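Side-chain contacts in phosphatidylglycerol lysyltransferase C-terminal domain-containing protein (Bacteroides thetaiotaomicron, PDB 2HQY), which is of unknown function but binds coenzyme A and is probably an acyltransferase-like relative of the C-terminal domain of phosphatidylglycerol lysyltransferases: residues S30-N33 with L34-R38; E116-Y120 with A121-Y125; R164-E167 with C168-E172; V178-C181 with D182-E185. All blocks are in the same frame, centred on the assembly; numbering follows the deposited sequence.

Contact 1 (S30-N33 with L34-R38); sequences SFSN and LCSWR
Leu34 N donates to Ser30 O and Cys35 N to Phe31 O, the first two i to i+4 bonds of the short helix 31-36; Ser36 N to Ser32 O and Trp37 N to Asn33 O follow. Ser30 stands at the N-cap, where its OG receives a weak bond from Asn33 N (3.3 Å). The side chains that meet are spaced four apart. Phe31 holds CG anti to the backbone N (chi1 -178°), which turns the ring along the helix; Cys35 SG, beside its own backbone N, lies over one face, displaced toward the rim. SG is 3.8 Å from the ring centroid and nearest to Phe31 CZ at 3.4 Å, a sulfur-aromatic contact over the face. An alanine in place of Phe31 would remove that face and is likely to leave the Cys35 thiol without its aromatic mate and open a gap beside Leu204 and Ile7. On another side of the helix, in the conformer modelled here, Ser36 OG also bonds to Ser32 O at 2.7 Å; in that conformer the oxygen takes two donors, Ser36 N and Ser36 OG, from opposite faces of its carbonyl plane. Trp37 places the edge of its indole near Asn33 O, with CD1 3.4 Å from that oxygen. The Asn33 amide turns elsewhere: ND2 donates to Cys27 O and to Glu267 OE2. Helices 185-199 and 201-204 cover Cys35 and Ser36. A serine N-cap followed by a short, buried helix characterises this element, and the side chain of Trp37 is about 5 Å from that of the CoA-binding Glu190.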
loop_
_atom_site.group_PDB
_atom_site.type_symbol
_atom_site.label_atom_id
_atom_site.label_comp_id
_atom_site.label_asym_id
_atom_site.label_seq_id
_atom_site.Cartn_x
_atom_site.Cartn_y
_atom_site.Cartn_z
ATOM N N SER A 30 -8.617 14.314 4.489
ATOM C CA SER A 30 -8.130 13.912 5.813
ATOM C C SER A 30 -6.776 13.211 5.677
ATOM O O SER A 30 -6.600 12.321 4.823
ATOM C CB SER A 30 -9.100 12.963 6.482
ATOM O OG SER A 30 -8.398 12.245 7.473
ATOM N N PHE A 31 -5.833 13.622 6.501
ATOM C CA PHE A 31 -4.515 13.011 6.499
ATOM C C PHE A 31 -4.593 11.507 6.766
ATOM O O PHE A 31 -3.893 10.735 6.111
ATOM C CB PHE A 31 -3.571 13.689 7.498
ATOM C CG PHE A 31 -2.192 13.107 7.482
ATOM C CD1 PHE A 31 -1.379 13.247 6.337
ATOM C CD2 PHE A 31 -1.700 12.410 8.575
ATOM C CE1 PHE A 31 -0.094 12.709 6.299
ATOM C CE2 PHE A 31 -0.375 11.865 8.558
ATOM C CZ PHE A 31 0.412 12.004 7.424
ATOM N N SER A 32 -5.445 11.084 7.717
ATOM C CA SER A 32 -5.625 9.679 7.998
ATOM C C SER A 32 -6.155 8.931 6.766
ATOM O O SER A 32 -5.672 7.825 6.454
ATOM C CB SER A 32 -6.621 9.444 9.160
ATOM O OG SER A 32 -6.671 8.048 9.438
ATOM N N ASN A 33 -7.145 9.508 6.093
ATOM C CA ASN A 33 -7.710 8.839 4.901
ATOM C C ASN A 33 -6.657 8.730 3.789
ATOM O O ASN A 33 -6.528 7.681 3.150
ATOM C CB ASN A 33 -8.945 9.575 4.409
ATOM C CG ASN A 33 -10.188 9.207 5.189
ATOM O OD1 ASN A 33 -10.224 8.184 5.918
ATOM N ND2 ASN A 33 -11.243 10.003 4.995
ATOM N N LEU A 34 -5.856 9.777 3.617
ATOM C CA LEU A 34 -4.805 9.767 2.598
ATOM C C LEU A 34 -3.789 8.643 2.857
ATOM O O LEU A 34 -3.440 7.904 1.931
ATOM C CB LEU A 34 -4.091 11.127 2.542
ATOM C CG LEU A 34 -4.947 12.235 1.909
ATOM C CD1 LEU A 34 -4.414 13.605 2.316
ATOM C CD2 LEU A 34 -4.991 12.120 0.383
ATOM N N CYS A 35 -3.322 8.505 4.107
ATOM C CA CYS A 35 -2.331 7.474 4.406
ATOM C C CYS A 35 -2.945 6.072 4.431
ATOM O O CYS A 35 -2.315 5.101 3.947
ATOM C CB CYS A 35 -1.709 7.737 5.775
ATOM S SG CYS A 35 -0.622 9.170 5.800
ATOM N N SER A 36 -4.144 5.983 5.021
ATOM C CA SER A 36 -4.797 4.692 5.298
ATOM C C SER A 36 -5.266 4.010 4.017
ATOM O O SER A 36 -5.359 2.784 3.970
ATOM C CB SER A 36 -5.993 4.836 6.266
ATOM O OG SER A 36 -5.602 5.309 7.551
ATOM N N TRP A 37 -5.568 4.810 2.986
ATOM C CA TRP A 37 -5.981 4.263 1.679
ATOM C C TRP A 37 -4.858 4.163 0.640
ATOM O O TRP A 37 -5.092 3.763 -0.517
ATOM C CB TRP A 37 -7.212 5.024 1.120
ATOM C CG TRP A 37 -8.480 4.666 1.901
ATOM C CD1 TRP A 37 -8.940 5.260 3.041
ATOM C CD2 TRP A 37 -9.383 3.591 1.613
ATOM N NE1 TRP A 37 -10.101 4.633 3.471
ATOM C CE2 TRP A 37 -10.394 3.608 2.611
ATOM C CE3 TRP A 37 -9.459 2.638 0.589
ATOM C CZ2 TRP A 37 -11.455 2.690 2.624
ATOM C CZ3 TRP A 37 -10.528 1.727 0.593
ATOM C CH2 TRP A 37 -11.511 1.765 1.616
ATOM N N ARG A 38 -3.633 4.520 1.046
ATOM C CA ARG A 38 -2.485 4.450 0.134
ATOM C C ARG A 38 -2.287 3.020 -0.432
ATOM O O ARG A 38 -1.817 2.838 -1.559
ATOM C CB ARG A 38 -1.225 4.911 0.867
ATOM C CG ARG A 38 0.053 5.021 -0.022
ATOM C CD ARG A 38 1.296 5.191 0.864
ATOM N NE ARG A 38 1.424 4.028 1.739
ATOM C CZ ARG A 38 1.991 4.022 2.936
ATOM N NH1 ARG A 38 2.554 5.128 3.427
ATOM N NH2 ARG A 38 2.014 2.871 3.627
#

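Contact 2 (E116-Y120 with A121-Y125); sequences EDRAY and ADYIY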
loop_
_atom_site.group_PDB
_atom_site.type_symbol
_atom_site.label_atom_id
_atom_site.label_comp_id
_atom_site.label_asym_id
_atom_site.label_seq_id
_atom_site.Cartn_x
_atom_site.Cartn_y
_atom_site.Cartn_z
ATOM N N GLU A 116 -20.283 13.187 -12.459
ATOM C CA GLU A 116 -20.533 13.132 -11.035
ATOM C C GLU A 116 -21.194 11.786 -10.732
ATOM O O GLU A 116 -21.920 11.246 -11.558
ATOM C CB GLU A 116 -21.429 14.320 -10.656
ATOM C CG GLU A 116 -21.651 14.567 -9.174
ATOM C CD GLU A 116 -22.928 13.929 -8.673
ATOM O OE1 GLU A 116 -23.780 13.570 -9.528
ATOM O OE2 GLU A 116 -23.082 13.787 -7.430
ATOM N N ASP A 117 -20.906 11.240 -9.559
ATOM C CA ASP A 117 -21.536 10.008 -9.115
ATOM C C ASP A 117 -21.978 10.242 -7.678
ATOM O O ASP A 117 -21.159 10.379 -6.775
ATOM C CB ASP A 117 -20.568 8.814 -9.243
ATOM C CG ASP A 117 -21.235 7.466 -8.933
ATOM O OD1 ASP A 117 -22.308 7.452 -8.290
ATOM O OD2 ASP A 117 -20.684 6.414 -9.344
ATOM N N ARG A 118 -23.293 10.315 -7.490
ATOM C CA ARG A 118 -23.904 10.573 -6.200
ATOM C C ARG A 118 -23.426 9.594 -5.088
ATOM O O ARG A 118 -23.416 9.942 -3.905
ATOM C CB ARG A 118 -25.424 10.529 -6.392
ATOM C CG ARG A 118 -26.253 10.621 -5.147
ATOM C CD ARG A 118 -26.036 11.929 -4.391
ATOM N NE ARG A 118 -26.884 11.964 -3.198
ATOM C CZ ARG A 118 -26.647 11.266 -2.089
ATOM N NH1 ARG A 118 -25.550 10.502 -1.998
ATOM N NH2 ARG A 118 -27.487 11.354 -1.055
ATOM N N ALA A 119 -22.999 8.398 -5.497
ATOM C CA ALA A 119 -22.453 7.392 -4.580
ATOM C C ALA A 119 -21.269 7.918 -3.795
ATOM O O ALA A 119 -21.007 7.444 -2.701
ATOM C CB ALA A 119 -22.041 6.169 -5.348
ATOM N N TYR A 120 -20.565 8.896 -4.365
ATOM C CA TYR A 120 -19.352 9.448 -3.760
ATOM C C TYR A 120 -19.482 10.799 -3.074
ATOM O O TYR A 120 -18.482 11.344 -2.597
ATOM C CB TYR A 120 -18.223 9.462 -4.795
ATOM C CG TYR A 120 -18.006 8.075 -5.338
ATOM C CD1 TYR A 120 -17.563 7.049 -4.511
ATOM C CD2 TYR A 120 -18.292 7.780 -6.661
ATOM C CE1 TYR A 120 -17.394 5.761 -5.000
ATOM C CE2 TYR A 120 -18.117 6.515 -7.155
ATOM C CZ TYR A 120 -17.673 5.512 -6.322
ATOM O OH TYR A 120 -17.507 4.240 -6.841
ATOM N N ALA A 121 -20.696 11.321 -2.997
ATOM C CA ALA A 121 -20.941 12.584 -2.297
ATOM C C ALA A 121 -20.720 12.379 -0.797
ATOM O O ALA A 121 -21.010 11.298 -0.291
ATOM C CB ALA A 121 -22.371 13.072 -2.561
ATOM N N ASP A 122 -20.211 13.403 -0.110
ATOM C CA ASP A 122 -20.023 13.363 1.347
ATOM C C ASP A 122 -21.237 13.952 2.043
ATOM O O ASP A 122 -21.808 14.964 1.603
ATOM C CB ASP A 122 -18.823 14.189 1.804
ATOM C CG ASP A 122 -17.490 13.545 1.510
ATOM O OD1 ASP A 122 -17.411 12.338 1.176
ATOM O OD2 ASP A 122 -16.495 14.278 1.645
ATOM N N TYR A 123 -21.605 13.330 3.151
ATOM C CA TYR A 123 -22.651 13.840 4.016
ATOM C C TYR A 123 -22.012 14.749 5.076
ATOM O O TYR A 123 -21.143 14.307 5.844
ATOM C CB TYR A 123 -23.351 12.664 4.698
ATOM C CG TYR A 123 -24.301 11.936 3.793
ATOM C CD1 TYR A 123 -25.677 12.158 3.883
ATOM C CD2 TYR A 123 -23.819 11.039 2.826
ATOM C CE1 TYR A 123 -26.568 11.500 3.047
ATOM C CE2 TYR A 123 -24.684 10.369 1.982
ATOM C CZ TYR A 123 -26.065 10.608 2.097
ATOM O OH TYR A 123 -26.929 9.965 1.255
ATOM N N ILE A 124 -22.457 16.002 5.110
ATOM C CA ILE A 124 -21.950 17.013 6.048
ATOM C C ILE A 124 -23.082 17.471 6.996
ATOM O O ILE A 124 -24.199 17.767 6.565
ATOM C CB ILE A 124 -21.278 18.193 5.279
ATOM C CG1 ILE A 124 -20.083 17.627 4.472
ATOM C CG2 ILE A 124 -20.877 19.342 6.248
ATOM C CD1 ILE A 124 -19.026 18.621 4.064
ATOM N N TYR A 125 -22.781 17.455 8.285
ATOM C CA TYR A 125 -23.732 17.758 9.354
ATOM C C TYR A 125 -23.175 18.871 10.237
ATOM O O TYR A 125 -21.964 19.102 10.256
ATOM C CB TYR A 125 -23.899 16.509 10.222
ATOM C CG TYR A 125 -24.330 15.269 9.468
ATOM C CD1 TYR A 125 -25.687 14.951 9.306
ATOM C CD2 TYR A 125 -23.373 14.407 8.932
ATOM C CE1 TYR A 125 -26.069 13.797 8.614
ATOM C CE2 TYR A 125 -23.731 13.276 8.239
ATOM C CZ TYR A 125 -25.057 12.967 8.092
ATOM O OH TYR A 125 -25.343 11.818 7.425
HETATM O O HOH W 1 -22.822 9.446 -0.852
#
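The guanidinium of Arg118 meets Tyr123 at its edge: the phenol oxygen lies in the guanidinium plane, and NH2 donates to Tyr123 OH over 2.8 Å in an almost straight bond (177°). The two flat groups are steeply inclined, 68° between planes, and their side chains cross at about a right angle. The methyl of Ala121 approaches the guanidinium obliquely, CB lying 4.1 Å from Arg118 NH1. Within 116-120, Ala119 CB sits over the centre of one face of the Tyr120 ring. Arg118 gets across because its chain bends at chi2 (61°) and then runs straight through chi3, which carries the guanidinium past Ala121 to the end of the tyrosine. Asp269 completes the cluster, its OD2 pairing with Arg118 NH1 in a salt bridge and bonding to Tyr123 OH. A leucine in place of Arg118 would probably leave Asp269 without its cationic mate and the Tyr123 hydroxyl without this donor. The backbone of 117-121 turns tightly: Asp117 OD1 accepts from Ala119 N (3.0 Å), an Asx turn, and Ala121 N bonds to Arg118 O from well above the carbonyl plane at 3.2 Å. A water lies 2.7 Å from Ala121 O and 3.1 Å from Arg118 O, between the two carbonyls. The turn joins strand 112-116 to strand 122-126, which is flanked by strands 263-265 and 286-295; Ile287 of the latter packs on Arg118 and Ala121, while helix 273-281 covers Tyr123 through Arg276, Lys279 and Leu280.

Contact 3 (R164-E167 with C168-E172); sequences RIQE and CLDLE
Cys168 packs closely against the preceding turn of helix 165-179, its CB coming within 3.3 Å of Ile165 O. This buried residue also faces Ile160, Leu198, Ile210 and Phe220, so it lies between the helix 185-199 side and strands 207-213 and 216-227. In the conformer modelled for Ile165, its CG2 touches Leu169 CD1 at 4.0 Å, the two side chains crossing obliquely. The main-chain bonds are normal from Leu169 on (Leu169 N to Ile165 O, Leu171 N to Glu167 O), but the first, Cys168 N to Arg164 O, is weak at 3.5 Å.

The more solvent-facing side is polar. Gln166 sends CG anti to the backbone N (chi1 -170°) and bends at chi2 (61°), which folds its amide forward along the helix to Asp170. NE2 donates to Asp170 OD1 at 2.9 Å; the acceptor lies in the amide plane, whereas the donor stands well above the carboxylate plane, and the two flat groups are 48° apart. The other end of the same amide, OE1, rests 4.0 Å from Leu169 CD1. Lys88 of the second subunit packs on Gln166. The Glu167 carboxylate is engaged elsewhere, OE2 being hydrogen-bonded to His212 NE2.

Chemically, then, this is a neutral amide offered to a carboxylate one turn on: the bond is likely to limit rotation of the Asp170 side chain and spread a little of its negative charge, without the strength of a salt bridge.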
loop_
_atom_site.group_PDB
_atom_site.type_symbol
_atom_site.label_atom_id
_atom_site.label_comp_id
_atom_site.label_asym_id
_atom_site.label_seq_id
_atom_site.Cartn_x
_atom_site.Cartn_y
_atom_site.Cartn_z
ATOM N N ARG A 164 -6.291 0.447 24.419
ATOM C CA ARG A 164 -7.606 0.046 23.934
ATOM C C ARG A 164 -7.672 -0.172 22.417
ATOM O O ARG A 164 -8.750 -0.482 21.887
ATOM C CB ARG A 164 -8.674 1.053 24.382
ATOM C CG ARG A 164 -8.840 1.141 25.909
ATOM C CD ARG A 164 -10.026 2.043 26.280
ATOM N NE ARG A 164 -10.113 2.227 27.729
ATOM C CZ ARG A 164 -9.936 3.394 28.354
ATOM N NH1 ARG A 164 -10.045 3.435 29.675
ATOM N NH2 ARG A 164 -9.689 4.526 27.685
ATOM N N ILE A 165 -6.535 -0.045 21.731
ATOM C CA ILE A 165 -6.485 -0.294 20.287
ATOM C C ILE A 165 -6.845 -1.747 19.995
ATOM O O ILE A 165 -7.629 -2.036 19.060
ATOM C CB ILE A 165 -5.088 0.043 19.691
ATOM C CG1 ILE A 165 -4.689 1.506 19.986
ATOM C CG2 ILE A 165 -5.046 -0.271 18.185
ATOM C CD1 ILE A 165 -5.330 2.572 19.062
ATOM N N GLN A 166 -6.293 -2.664 20.803
ATOM C CA GLN A 166 -6.555 -4.090 20.567
ATOM C C GLN A 166 -8.061 -4.454 20.604
ATOM O O GLN A 166 -8.536 -5.297 19.792
ATOM C CB GLN A 166 -5.726 -4.995 21.490
ATOM C CG GLN A 166 -5.810 -6.471 21.100
ATOM C CD GLN A 166 -5.276 -6.718 19.691
ATOM O OE1 GLN A 166 -4.161 -6.326 19.381
ATOM N NE2 GLN A 166 -6.072 -7.388 18.843
ATOM N N GLU A 167 -8.821 -3.870 21.528
ATOM C CA GLU A 167 -10.243 -4.256 21.545
ATOM C C GLU A 167 -10.980 -3.742 20.300
ATOM O O GLU A 167 -11.923 -4.391 19.808
ATOM C CB GLU A 167 -10.952 -3.888 22.849
ATOM C CG GLU A 167 -10.952 -2.452 23.209
ATOM C CD GLU A 167 -11.766 -2.196 24.476
ATOM O OE1 GLU A 167 -12.343 -3.139 25.047
ATOM O OE2 GLU A 167 -11.814 -1.049 24.909
ATOM N N CYS A 168 -10.545 -2.604 19.768
ATOM C CA CYS A 168 -11.115 -2.104 18.496
ATOM C C CYS A 168 -10.774 -3.098 17.373
ATOM O O CYS A 168 -11.611 -3.445 16.547
ATOM C CB CYS A 168 -10.555 -0.724 18.146
ATOM S SG CYS A 168 -11.088 0.542 19.349
ATOM N N LEU A 169 -9.523 -3.552 17.346
ATOM C CA LEU A 169 -9.120 -4.524 16.310
ATOM C C LEU A 169 -9.930 -5.821 16.461
ATOM O O LEU A 169 -10.307 -6.447 15.454
ATOM C CB LEU A 169 -7.614 -4.814 16.404
ATOM C CG LEU A 169 -6.723 -3.650 15.944
ATOM C CD1 LEU A 169 -5.245 -3.823 16.406
ATOM C CD2 LEU A 169 -6.789 -3.449 14.416
ATOM N N ASP A 170 -10.194 -6.204 17.708
ATOM C CA ASP A 170 -10.972 -7.433 18.012
ATOM C C ASP A 170 -12.406 -7.286 17.507
ATOM O O ASP A 170 -12.914 -8.220 16.869
ATOM C CB ASP A 170 -10.945 -7.738 19.522
ATOM C CG ASP A 170 -9.574 -8.240 20.007
ATOM O OD1 ASP A 170 -8.687 -8.540 19.193
ATOM O OD2 ASP A 170 -9.390 -8.339 21.231
ATOM N N LEU A 171 -13.034 -6.114 17.732
ATOM C CA LEU A 171 -14.395 -5.876 17.245
ATOM C C LEU A 171 -14.413 -5.904 15.717
ATOM O O LEU A 171 -15.315 -6.507 15.101
ATOM C CB LEU A 171 -14.956 -4.553 17.763
ATOM C CG LEU A 171 -16.413 -4.316 17.358
ATOM C CD1 LEU A 171 -17.296 -5.362 18.008
ATOM C CD2 LEU A 171 -16.837 -2.910 17.733
ATOM N N GLU A 172 -13.428 -5.251 15.107
ATOM C CA GLU A 172 -13.341 -5.262 13.640
ATOM C C GLU A 172 -13.243 -6.716 13.098
ATOM O O GLU A 172 -13.876 -7.049 12.067
ATOM C CB GLU A 172 -12.180 -4.380 13.125
ATOM C CG GLU A 172 -11.833 -4.621 11.616
ATOM C CD GLU A 172 -12.857 -4.080 10.614
ATOM O OE1 GLU A 172 -13.954 -3.627 11.014
ATOM O OE2 GLU A 172 -12.562 -4.104 9.388
#

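Contact 4 (V178-C181 with D182-E185); sequences VNNC and DQQE. With COA (coenzyme A), chain C.
Asn180 meets Gln183 amide to amide. Asn180 ND2 donates to Gln183 OE1 at 2.9 Å, nearly straight (176°), in the plane of the glutamine carbonyl and on one of its lone pairs; the two amide planes are markedly turned against each other and the side chains meet at a slant. Asn180 has its CG anti to the backbone N (chi1 -162°), with OD1 nearly eclipsing CA, which turns that oxygen toward Gln183 N, from which it accepts a weak bond. Gln183 runs extended beyond CG, which puts OE1 beside ND2. Gln184 places CG 3.1 Å from Asn180 O, and the bend at chi2 (-89°) swings NE2 to a water. That water accepts from Gln184 NE2 and donates to Asn179 O, both at 2.9 Å.

Asn180 has positive phi, leaving the helix that ends at Asn179, and its carbonyl oxygen is gripped by two backbone donors, Gln184 N at 2.9 Å and Gln183 N from above the carbonyl plane. Asn179 keeps its ND2 on Trp175 O, while its OD1 lies 3.5 Å from C4B of the coenzyme A ribose. Cys181 closes a disulfide with Cys176, and Asp182 pairs with Arg191.

Amide and backbone bonds, one bridging water, the Asp182-Arg191 salt bridge and the disulfide together fix the turn between helices 165-179 and 185-199, and probably steady Asn179, which meets the ribose through OD1.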
loop_
_atom_site.group_PDB
_atom_site.type_symbol
_atom_site.label_atom_id
_atom_site.label_comp_id
_atom_site.label_asym_id
_atom_site.label_seq_id
_atom_site.Cartn_x
_atom_site.Cartn_y
_atom_site.Cartn_z
ATOM N N VAL A 178 -18.493 -11.749 10.384
ATOM C CA VAL A 178 -19.935 -11.690 10.073
ATOM C C VAL A 178 -20.152 -11.218 8.624
ATOM O O VAL A 178 -20.947 -11.804 7.870
ATOM C CB VAL A 178 -20.686 -10.713 11.052
ATOM C CG1 VAL A 178 -22.158 -10.568 10.668
ATOM C CG2 VAL A 178 -20.595 -11.223 12.492
ATOM N N ASN A 179 -19.443 -10.163 8.239
ATOM C CA ASN A 179 -19.709 -9.468 6.978
ATOM C C ASN A 179 -18.922 -10.024 5.771
ATOM O O ASN A 179 -19.088 -9.564 4.631
ATOM C CB ASN A 179 -19.564 -7.940 7.181
ATOM C CG ASN A 179 -20.771 -7.345 7.943
ATOM O OD1 ASN A 179 -21.808 -7.088 7.336
ATOM N ND2 ASN A 179 -20.655 -7.179 9.280
ATOM N N ASN A 180 -18.100 -11.033 6.017
ATOM C CA ASN A 180 -17.293 -11.638 4.948
ATOM C C ASN A 180 -16.361 -10.648 4.246
ATOM O O ASN A 180 -16.315 -10.565 2.998
ATOM C CB ASN A 180 -18.175 -12.389 3.919
ATOM C CG ASN A 180 -17.362 -13.361 3.070
ATOM O OD1 ASN A 180 -16.149 -13.550 3.304
ATOM N ND2 ASN A 180 -18.014 -13.978 2.074
ATOM N N CYS A 181 -15.585 -9.912 5.040
ATOM C CA CYS A 181 -14.592 -9.020 4.436
ATOM C C CYS A 181 -13.539 -9.750 3.614
ATOM O O CYS A 181 -12.945 -9.147 2.720
ATOM C CB CYS A 181 -13.895 -8.167 5.490
ATOM S SG CYS A 181 -15.048 -7.138 6.462
ATOM N N ASP A 182 -13.262 -11.010 3.934
ATOM C CA ASP A 182 -12.308 -11.794 3.115
ATOM C C ASP A 182 -12.703 -11.874 1.635
ATOM O O ASP A 182 -11.815 -11.967 0.766
ATOM C CB ASP A 182 -12.169 -13.230 3.650
ATOM C CG ASP A 182 -11.382 -13.300 4.955
ATOM O OD1 ASP A 182 -10.860 -12.250 5.418
ATOM O OD2 ASP A 182 -11.278 -14.416 5.520
ATOM N N GLN A 183 -14.004 -11.894 1.341
ATOM C CA GLN A 183 -14.450 -11.967 -0.057
ATOM C C GLN A 183 -15.137 -10.726 -0.616
ATOM O O GLN A 183 -15.168 -10.563 -1.835
ATOM C CB GLN A 183 -15.317 -13.197 -0.294
ATOM C CG GLN A 183 -14.556 -14.493 -0.015
ATOM C CD GLN A 183 -15.443 -15.691 -0.234
ATOM O OE1 GLN A 183 -16.546 -15.761 0.296
ATOM N NE2 GLN A 183 -14.966 -16.634 -1.021
ATOM N N GLN A 184 -15.666 -9.855 0.249
ATOM C CA GLN A 184 -16.378 -8.665 -0.196
ATOM C C GLN A 184 -15.315 -7.608 -0.441
ATOM O O GLN A 184 -14.657 -7.154 0.505
ATOM C CB GLN A 184 -17.393 -8.181 0.848
ATOM C CG GLN A 184 -18.456 -9.213 1.227
ATOM C CD GLN A 184 -19.686 -9.180 0.353
ATOM O OE1 GLN A 184 -19.611 -8.861 -0.835
ATOM N NE2 GLN A 184 -20.839 -9.531 0.941
ATOM N N GLU A 185 -15.130 -7.237 -1.705
ATOM C CA GLU A 185 -14.059 -6.291 -2.069
ATOM C C GLU A 185 -14.075 -4.990 -1.270
ATOM O O GLU A 185 -13.025 -4.553 -0.768
ATOM C CB GLU A 185 -14.144 -5.960 -3.560
ATOM C CG GLU A 185 -12.935 -5.174 -4.034
ATOM C CD GLU A 185 -12.987 -4.872 -5.511
ATOM O OE1 GLU A 185 -14.063 -5.016 -6.124
ATOM O OE2 GLU A 185 -11.941 -4.478 -6.053
HETATM N N1A COA C . -17.786 0.231 4.024
HETATM C C2A COA C . -18.139 0.179 5.324
HETATM N N3A COA C . -19.248 -0.463 5.719
HETATM C C4A COA C . -20.046 -1.083 4.803
HETATM C C5A COA C . -19.706 -1.048 3.455
HETATM C C6A COA C . -18.540 -0.371 3.071
HETATM N N6A COA C . -18.138 -0.295 1.777
HETATM N N7A COA C . -20.673 -1.742 2.798
HETATM C C8A COA C . -21.571 -2.195 3.707
HETATM N N9A COA C . -21.197 -1.769 4.922
HETATM C C1B COA C . -21.848 -2.083 6.226
HETATM C C2B COA C . -23.195 -1.483 6.613
HETATM O O2B COA C . -23.022 -0.243 7.297
HETATM C C3B COA C . -23.685 -2.539 7.591
HETATM O O3B COA C . -23.098 -2.360 8.884
HETATM P P3B COA C . -23.826 -2.916 10.211
HETATM O O7A COA C . -24.937 -1.891 10.430
HETATM O O8A COA C . -22.729 -2.973 11.266
HETATM O O9A COA C . -24.378 -4.284 9.874
HETATM C C4B COA C . -23.169 -3.862 7.049
HETATM O O4B COA C . -22.014 -3.517 6.276
HETATM C C5B COA C . -24.213 -4.596 6.198
HETATM O O5B COA C . -25.170 -3.642 5.711
HETATM P P1A COA C . -25.828 -3.616 4.227
HETATM O O1A COA C . -26.341 -2.212 3.984
HETATM O O2A COA C . -24.897 -4.249 3.201
HETATM O O3A COA C . -27.113 -4.567 4.471
HETATM O O4A COA C . -28.251 -6.737 5.111
HETATM O O5A COA C . -25.746 -6.744 4.339
HETATM O O HOH W 2 -21.780 -9.433 3.695
#

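How the contacts relate
Contacts 3 and 4 occupy one helix, 165-179: contact 3 its first turns, contact 4 its C-terminal end and the following turn. Their centres are 18 Å apart and their nearest atoms about 5 Å. The ligand favours the later end, for contact 4 supplies Asn179 to the coenzyme A pocket, whereas the side chain of Leu171 of contact 3 is about 9 Å from the cofactor. Contact 1 approaches from elsewhere in the fold, the side chain of Trp37 being about 7 Å from coenzyme A. Contact 2 lies away from the annotated sites, the side chain of Tyr120 being about 9 Å from coenzyme A; contacts 2 and 3 lie on opposite sides of the chain's centre, 29 Å between centres.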